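Local coordinates for protein glucosamine kinase (Streptacidiphilus jiangxiensis, PDB 6HWJ) that phosphorylates D-glucosamine to D-glucosamine 6-phosphate with ATP and magnesium, and acts more weakly on glucose, at residues A[143-155]-A[318-331]. Sequence-based numbering, arbitrary orientation.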
ATOM      1  N   GLU A 143       5.969  -0.615 -19.194  1.00 50.28           N
ATOM      2  CA  GLU A 143       6.760  -0.531 -17.975  1.00 50.80           C
ATOM      3  C   GLU A 143       5.884  -0.740 -16.747  1.00 42.38           C
ATOM      4  O   GLU A 143       4.728  -0.308 -16.718  1.00 38.70           O
ATOM      5  CB  GLU A 143       7.453   0.833 -17.872  1.00 61.96           C
ATOM      6  CG  GLU A 143       8.542   1.045 -18.908  1.00 77.84           C
ATOM      7  CD  GLU A 143       9.420   2.239 -18.592  1.00 90.19           C
ATOM      8  OE1 GLU A 143       9.223   2.856 -17.521  1.00 93.03           O
ATOM      9  OE2 GLU A 143      10.308   2.560 -19.410  1.00 96.31           O
ATOM     10  N   PRO A 144       6.412  -1.375 -15.697  1.00 40.36           N
ATOM     11  CA  PRO A 144       5.570  -1.692 -14.542  1.00 39.90           C
ATOM     12  C   PRO A 144       5.117  -0.445 -13.805  1.00 39.62           C
ATOM     13  O   PRO A 144       5.869   0.515 -13.653  1.00 42.41           O
ATOM     14  CB  PRO A 144       6.479  -2.559 -13.650  1.00 38.84           C
ATOM     15  CG  PRO A 144       7.661  -2.905 -14.494  1.00 42.10           C
ATOM     16  CD  PRO A 144       7.808  -1.811 -15.489  1.00 43.64           C
ATOM     17  N   GLY A 145       3.879  -0.495 -13.332  1.00 36.77           N
ATOM     18  CA  GLY A 145       3.351   0.509 -12.433  1.00 36.57           C
ATOM     19  C   GLY A 145       2.798  -0.134 -11.181  1.00 34.11           C
ATOM     20  O   GLY A 145       3.317  -1.168 -10.734  1.00 34.04           O
ATOM     21  N   SER A 146       1.756   0.439 -10.616  1.00 28.59           N
ATOM     22  CA  SER A 146       1.175  -0.082  -9.401  1.00 28.29           C
ATOM     23  C   SER A 146       0.710  -1.517  -9.615  1.00 29.93           C
ATOM     24  O   SER A 146       0.046  -1.808 -10.627  1.00 30.01           O
ATOM     25  CB  SER A 146      -0.017   0.773  -8.951  1.00 26.87           C
ATOM     26  OG  SER A 146      -0.650   0.114  -7.902  1.00 28.54           O
ATOM     27  N   PRO A 147       1.013  -2.436  -8.699  1.00 30.12           N
ATOM     28  CA  PRO A 147       0.458  -3.791  -8.800  1.00 28.72           C
ATOM     29  C   PRO A 147      -0.894  -3.973  -8.124  1.00 25.70           C
ATOM     30  O   PRO A 147      -1.332  -5.124  -7.982  1.00 25.25           O
ATOM     31  CB  PRO A 147       1.521  -4.622  -8.085  1.00 27.36           C
ATOM     32  CG  PRO A 147       1.942  -3.707  -6.949  1.00 31.02           C
ATOM     33  CD  PRO A 147       1.946  -2.311  -7.567  1.00 31.15           C
ATOM     34  N   ALA A 148      -1.537  -2.894  -7.680  1.00 27.14           N
ATOM     35  CA  ALA A 148      -2.734  -3.037  -6.851  1.00 25.80           C
ATOM     36  C   ALA A 148      -3.794  -3.921  -7.507  1.00 26.40           C
ATOM     37  O   ALA A 148      -4.481  -4.682  -6.828  1.00 29.10           O
ATOM     38  CB  ALA A 148      -3.311  -1.658  -6.523  1.00 25.47           C
ATOM     39  N   ALA A 149      -3.939  -3.843  -8.833  1.00 28.73           N
ATOM     40  CA  ALA A 149      -4.935  -4.671  -9.506  1.00 29.45           C
ATOM     41  C   ALA A 149      -4.586  -6.157  -9.414  1.00 31.43           C
ATOM     42  O   ALA A 149      -5.476  -7.010  -9.258  1.00 29.40           O
ATOM     43  CB  ALA A 149      -5.056  -4.272 -10.977  1.00 32.69           C
ATOM     44  N   GLN A 150      -3.307  -6.489  -9.537  1.00 31.36           N
ATOM     45  CA  GLN A 150      -2.898  -7.890  -9.433  1.00 34.33           C
ATOM     46  C   GLN A 150      -3.022  -8.391  -7.999  1.00 28.57           C
ATOM     47  O   GLN A 150      -3.375  -9.547  -7.769  1.00 28.11           O
ATOM     48  CB  GLN A 150      -1.470  -8.067  -9.939  1.00 43.07           C
ATOM     49  CG  GLN A 150      -1.327  -7.926 -11.447  1.00 60.05           C
ATOM     50  CD  GLN A 150      -1.587  -6.514 -11.938  1.00 72.84           C
ATOM     51  OE1 GLN A 150      -1.111  -5.542 -11.351  1.00 75.60           O
ATOM     52  NE2 GLN A 150      -2.355  -6.393 -13.022  1.00 78.24           N
ATOM     53  N   ARG A 151      -2.721  -7.535  -7.021  1.00 26.96           N
ATOM     54  CA  ARG A 151      -2.857  -7.934  -5.623  1.00 25.36           C
ATOM     55  C   ARG A 151      -4.318  -8.173  -5.256  1.00 26.65           C
ATOM     56  O   ARG A 151      -4.662  -9.218  -4.688  1.00 24.82           O
ATOM     57  CB  ARG A 151      -2.253  -6.862  -4.711  1.00 23.03           C
ATOM     58  CG  ARG A 151      -0.764  -6.605  -4.960  1.00 26.35           C
ATOM     59  CD  ARG A 151       0.124  -7.749  -4.552  1.00 26.85           C
ATOM     60  NE  ARG A 151       1.512  -7.484  -4.940  1.00 29.36           N
ATOM     61  CZ  ARG A 151       1.997  -7.629  -6.175  1.00 28.59           C
ATOM     62  NH1 ARG A 151       1.232  -8.060  -7.154  1.00 26.40           N
ATOM     63  NH2 ARG A 151       3.251  -7.342  -6.428  1.00 32.40           N
ATOM     64  N   ILE A 152      -5.194  -7.213  -5.575  1.00 25.93           N
ATOM     65  CA  ILE A 152      -6.596  -7.333  -5.196  1.00 25.35           C
ATOM     66  C   ILE A 152      -7.233  -8.540  -5.866  1.00 24.70           C
ATOM     67  O   ILE A 152      -7.950  -9.321  -5.229  1.00 25.64           O
ATOM     68  CB  ILE A 152      -7.352  -6.026  -5.526  1.00 27.76           C
ATOM     69  CG1 ILE A 152      -6.853  -4.897  -4.615  1.00 29.99           C
ATOM     70  CG2 ILE A 152      -8.854  -6.230  -5.328  1.00 28.75           C
ATOM     71  CD1 ILE A 152      -7.300  -3.503  -5.017  1.00 31.65           C
ATOM     72  N   ALA A 153      -6.983  -8.713  -7.174  1.00 27.19           N
ATOM     73  CA  ALA A 153      -7.544  -9.865  -7.879  1.00 28.06           C
ATOM     74  C   ALA A 153      -7.039 -11.184  -7.301  1.00 28.56           C
ATOM     75  O   ALA A 153      -7.819 -12.127  -7.098  1.00 30.03           O
ATOM     76  CB  ALA A 153      -7.219  -9.772  -9.374  1.00 26.59           C
ATOM     77  N   ALA A 154      -5.741 -11.276  -7.015  1.00 28.37           N
ATOM     78  CA  ALA A 154      -5.212 -12.507  -6.444  1.00 29.57           C
ATOM     79  C   ALA A 154      -5.866 -12.812  -5.103  1.00 27.38           C
ATOM     80  O   ALA A 154      -6.197 -13.970  -4.807  1.00 30.69           O
ATOM     81  CB  ALA A 154      -3.686 -12.406  -6.287  1.00 33.17           C
ATOM     82  N   LEU A 155      -6.047 -11.791  -4.270  1.00 24.54           N
ATOM     83  CA  LEU A 155      -6.677 -11.993  -2.971  1.00 26.56           C
ATOM     84  C   LEU A 155      -8.125 -12.468  -3.125  1.00 27.62           C
ATOM     85  O   LEU A 155      -8.542 -13.449  -2.497  1.00 29.94           O
ATOM     86  CB  LEU A 155      -6.614 -10.682  -2.169  1.00 27.79           C
ATOM     87  CG  LEU A 155      -5.186 -10.286  -1.767  1.00 28.05           C
ATOM     88  CD1 LEU A 155      -5.126  -8.846  -1.278  1.00 31.02           C
ATOM     89  CD2 LEU A 155      -4.683 -11.233  -0.697  1.00 29.62           C
ATOM     90  N   PHE A 318      -2.457  -1.209  -1.806  1.00 24.12           N
ATOM     91  CA  PHE A 318      -1.622  -2.217  -2.439  1.00 28.68           C
ATOM     92  C   PHE A 318      -0.746  -1.675  -3.576  1.00 29.89           C
ATOM     93  O   PHE A 318      -0.334  -2.447  -4.454  1.00 25.35           O
ATOM     94  CB  PHE A 318      -2.507  -3.343  -2.961  1.00 31.05           C
ATOM     95  CG  PHE A 318      -2.983  -4.284  -1.878  1.00 34.64           C
ATOM     96  CD1 PHE A 318      -2.158  -5.284  -1.413  1.00 35.37           C
ATOM     97  CD2 PHE A 318      -4.245  -4.149  -1.331  1.00 36.29           C
ATOM     98  CE1 PHE A 318      -2.582  -6.148  -0.421  1.00 36.57           C
ATOM     99  CE2 PHE A 318      -4.673  -5.005  -0.339  1.00 35.47           C
ATOM    100  CZ  PHE A 318      -3.842  -6.004   0.112  1.00 36.73           C
ATOM    101  N   ASP A 319      -0.437  -0.375  -3.553  0.50 28.94           N
ATOM    102  CA  ASP A 319       0.374   0.237  -4.602  0.50 32.68           C
ATOM    103  C   ASP A 319       1.856  -0.091  -4.486  0.50 28.48           C
ATOM    104  O   ASP A 319       2.606   0.157  -5.436  0.50 29.47           O
ATOM    105  CB  ASP A 319       0.223   1.762  -4.565  0.50 38.75           C
ATOM    106  CG  ASP A 319      -1.118   2.224  -5.063  0.50 40.28           C
ATOM    107  OD1 ASP A 319      -1.726   1.510  -5.885  0.50 40.79           O
ATOM    108  OD2 ASP A 319      -1.563   3.307  -4.631  0.50 42.56           O
ATOM    109  N   GLY A 320       2.300  -0.613  -3.348  1.00 28.61           N
ATOM    110  CA  GLY A 320       3.699  -0.934  -3.143  1.00 31.83           C
ATOM    111  C   GLY A 320       4.439   0.092  -2.299  1.00 33.41           C
ATOM    112  O   GLY A 320       3.906   1.116  -1.872  1.00 32.54           O
ATOM    113  N   ASN A 321       5.719  -0.202  -2.080  1.00 38.93           N
ATOM    114  CA  ASN A 321       6.565   0.626  -1.217  1.00 39.41           C
ATOM    115  C   ASN A 321       6.879   1.952  -1.894  1.00 39.72           C
ATOM    116  O   ASN A 321       7.547   1.960  -2.939  1.00 36.42           O
ATOM    117  CB  ASN A 321       7.846  -0.130  -0.893  1.00 45.96           C
ATOM    118  CG  ASN A 321       8.737   0.624   0.067  1.00 52.26           C
ATOM    119  OD1 ASN A 321       8.394   1.707   0.529  1.00 51.91           O
ATOM    120  ND2 ASN A 321       9.894   0.042   0.379  1.00 58.42           N
ATOM    121  N   PRO A 322       6.429   3.086  -1.346  1.00 40.76           N
ATOM    122  CA  PRO A 322       6.585   4.360  -2.054  1.00 45.00           C
ATOM    123  C   PRO A 322       8.009   4.895  -2.082  1.00 46.47           C
ATOM    124  O   PRO A 322       8.259   5.872  -2.809  1.00 44.59           O
ATOM    125  CB  PRO A 322       5.659   5.313  -1.278  1.00 44.37           C
ATOM    126  CG  PRO A 322       5.622   4.744   0.102  1.00 44.35           C
ATOM    127  CD  PRO A 322       5.725   3.248  -0.055  1.00 42.15           C
ATOM    128  N   VAL A 323       8.938   4.303  -1.332  1.00 46.86           N
ATOM    129  CA  VAL A 323      10.330   4.729  -1.403  1.00 53.09           C
ATOM    130  C   VAL A 323      11.093   4.032  -2.523  1.00 55.53           C
ATOM    131  O   VAL A 323      12.157   4.516  -2.929  1.00 59.99           O
ATOM    132  CB  VAL A 323      11.056   4.494  -0.064  1.00 54.95           C
ATOM    133  CG1 VAL A 323      10.247   5.080   1.084  1.00 54.19           C
ATOM    134  CG2 VAL A 323      11.330   3.020   0.147  1.00 53.24           C
ATOM    135  N   LEU A 324      10.588   2.903  -3.033  1.00 52.03           N
ATOM    136  CA  LEU A 324      11.196   2.271  -4.189  1.00 50.53           C
ATOM    137  C   LEU A 324      10.851   3.056  -5.450  1.00 45.74           C
ATOM    138  O   LEU A 324       9.813   3.721  -5.501  1.00 42.65           O
ATOM    139  CB  LEU A 324      10.706   0.839  -4.332  1.00 53.93           C
ATOM    140  CG  LEU A 324      11.320  -0.240  -3.438  1.00 55.27           C
ATOM    141  CD1 LEU A 324      10.591  -1.560  -3.630  1.00 56.58           C
ATOM    142  CD2 LEU A 324      12.796  -0.406  -3.743  1.00 56.20           C
ATOM    143  N   PRO A 325      11.706   3.005  -6.480  1.00 40.24           N
ATOM    144  CA  PRO A 325      11.307   3.556  -7.776  1.00 43.43           C
ATOM    145  C   PRO A 325       9.966   2.979  -8.201  1.00 43.80           C
ATOM    146  O   PRO A 325       9.641   1.832  -7.894  1.00 44.96           O
ATOM    147  CB  PRO A 325      12.435   3.121  -8.720  1.00 42.41           C
ATOM    148  CG  PRO A 325      13.604   2.900  -7.831  1.00 40.96           C
ATOM    149  CD  PRO A 325      13.052   2.410  -6.523  1.00 36.43           C
ATOM    150  N   ALA A 326       9.192   3.792  -8.925  1.00 44.72           N
ATOM    151  CA  ALA A 326       7.836   3.400  -9.297  1.00 42.15           C
ATOM    152  C   ALA A 326       7.829   2.083 -10.066  1.00 39.40           C
ATOM    153  O   ALA A 326       6.912   1.272  -9.909  1.00 40.54           O
ATOM    154  CB  ALA A 326       7.182   4.503 -10.128  1.00 44.45           C
ATOM    155  N   ASP A 327       8.849   1.843 -10.882  1.00 39.81           N
ATOM    156  CA  ASP A 327       8.873   0.645 -11.711  1.00 38.84           C
ATOM    157  C   ASP A 327       9.400  -0.577 -10.967  1.00 34.97           C
ATOM    158  O   ASP A 327       9.500  -1.647 -11.574  1.00 36.81           O
ATOM    159  CB  ASP A 327       9.698   0.895 -12.975  1.00 46.03           C
ATOM    160  CG  ASP A 327      11.158   1.181 -12.678  1.00 50.60           C
ATOM    161  OD1 ASP A 327      11.510   1.356 -11.498  1.00 52.99           O
ATOM    162  OD2 ASP A 327      11.954   1.215 -13.635  1.00 55.44           O
ATOM    163  N   GLN A 328       9.708  -0.455  -9.678  1.00 32.94           N
ATOM    164  CA  GLN A 328      10.088  -1.594  -8.846  1.00 38.86           C
ATOM    165  C   GLN A 328       9.012  -1.975  -7.823  1.00 37.11           C
ATOM    166  O   GLN A 328       9.170  -2.969  -7.109  1.00 35.27           O
ATOM    167  CB  GLN A 328      11.399  -1.294  -8.112  1.00 45.37           C
ATOM    168  CG  GLN A 328      12.578  -0.990  -9.043  1.00 59.02           C
ATOM    169  CD  GLN A 328      12.966  -2.189  -9.889  1.00 70.15           C
ATOM    170  OE1 GLN A 328      12.558  -3.322  -9.615  1.00 72.19           O
ATOM    171  NE2 GLN A 328      13.757  -1.947 -10.925  1.00 76.43           N
ATOM    172  N   ARG A 329       7.922  -1.213  -7.733  1.00 36.11           N
ATOM    173  CA  ARG A 329       6.941  -1.471  -6.684  1.00 35.78           C
ATOM    174  C   ARG A 329       6.123  -2.729  -6.942  1.00 32.86           C
ATOM    175  O   ARG A 329       5.504  -3.246  -6.017  1.00 33.50           O
ATOM    176  CB  ARG A 329       6.026  -0.253  -6.528  1.00 39.80           C
ATOM    177  CG  ARG A 329       6.753   0.943  -5.932  1.00 43.81           C
ATOM    178  CD  ARG A 329       5.937   2.208  -5.995  1.00 50.45           C
ATOM    179  NE  ARG A 329       6.779   3.382  -5.803  1.00 60.36           N
ATOM    180  CZ  ARG A 329       6.414   4.625  -6.100  1.00 70.65           C
ATOM    181  NH1 ARG A 329       5.211   4.866  -6.601  1.00 73.10           N
ATOM    182  NH2 ARG A 329       7.259   5.624  -5.896  1.00 75.22           N
ATOM    183  N   ALA A 330       6.102  -3.228  -8.161  1.00 30.02           N
ATOM    184  CA  ALA A 330       5.392  -4.461  -8.463  1.00 32.62           C
ATOM    185  C   ALA A 330       6.241  -5.710  -8.239  1.00 35.23           C
ATOM    186  O   ALA A 330       5.703  -6.822  -8.261  1.00 31.76           O
ATOM    187  CB  ALA A 330       4.894  -4.442  -9.908  1.00 31.88           C
ATOM    188  N   ALA A 331       7.543  -5.553  -8.024  1.00 33.98           N
ATOM    189  CA  ALA A 331       8.420  -6.708  -7.929  1.00 33.92           C
ATOM    190  C   ALA A 331       8.083  -7.553  -6.704  1.00 31.31           C
ATOM    191  O   ALA A 331       7.609  -7.053  -5.673  1.00 31.32           O
ATOM    192  CB  ALA A 331       9.879  -6.251  -7.866  1.00 31.78           C
TER
HETATM  193  O   HOH W   1       6.208  -1.365 -10.488  1.00 34.32           O
HETATM  194  O   HOH W   2       5.195  -7.352  -4.365  1.00 30.83           O
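Arg151, in the first turn of helix 148-157, reaches two parts of the loop 318-331 with the two ends of its side chain. Arg151 CB lies 3.7 Å from CD1 of Phe318 and near CG of the same ring, and its CG also touches CD1. The chain then bends (chi2 -69°) and runs back toward the start of the helix, where one face of the guanidinium rests on CB of Pro147. At the tip NE is bound by the carbonyl oxygen of Val297, while Arg151 NH2 gives a weak bond of 3.1 Å to Ala330 O, which lies in the guanidinium plane. NH2 also donates to a water that passes the link on to Ala331 O, so the end of the loop is tied to the helix directly and through solvent. The Phe318 ring continues along the helix: its CZ stands 3.4 Å from CD1 of Leu155, which comes from the opposite direction.

Ahead of the helix lies Asp319 of the second magnesium site, its side chain about 4 Å from a bound magnesium ion. It was built in two conformers; in the one modelled here Ser146 OG donates to Asp319 OD1 over 2.7 Å, on the anti side and tilted 30° out of the carboxylate plane, a tentative bond. The same OG accepts from Ala148 N, forming an ST turn. Where both bonds form, they would hold the hydroxyl and probably help orient the carboxylate. Pro147, the N-cap residue, sets its CD 3.3 Å from Asp319 O and its CB 3.8 Å from Ala330 CB, wedged between the two ends of the loop. A second water joins Gly145 O to Ala326 O and Ala330 N.

The helix thus lies between strand 166-172, touched by Ala149, Ile152 and Ala153, and helix 212-234, which receives Arg151 and Leu155, while the magnesium-binding loop leaves strand 312-315, passes its N-terminus and leads to strand 333-334.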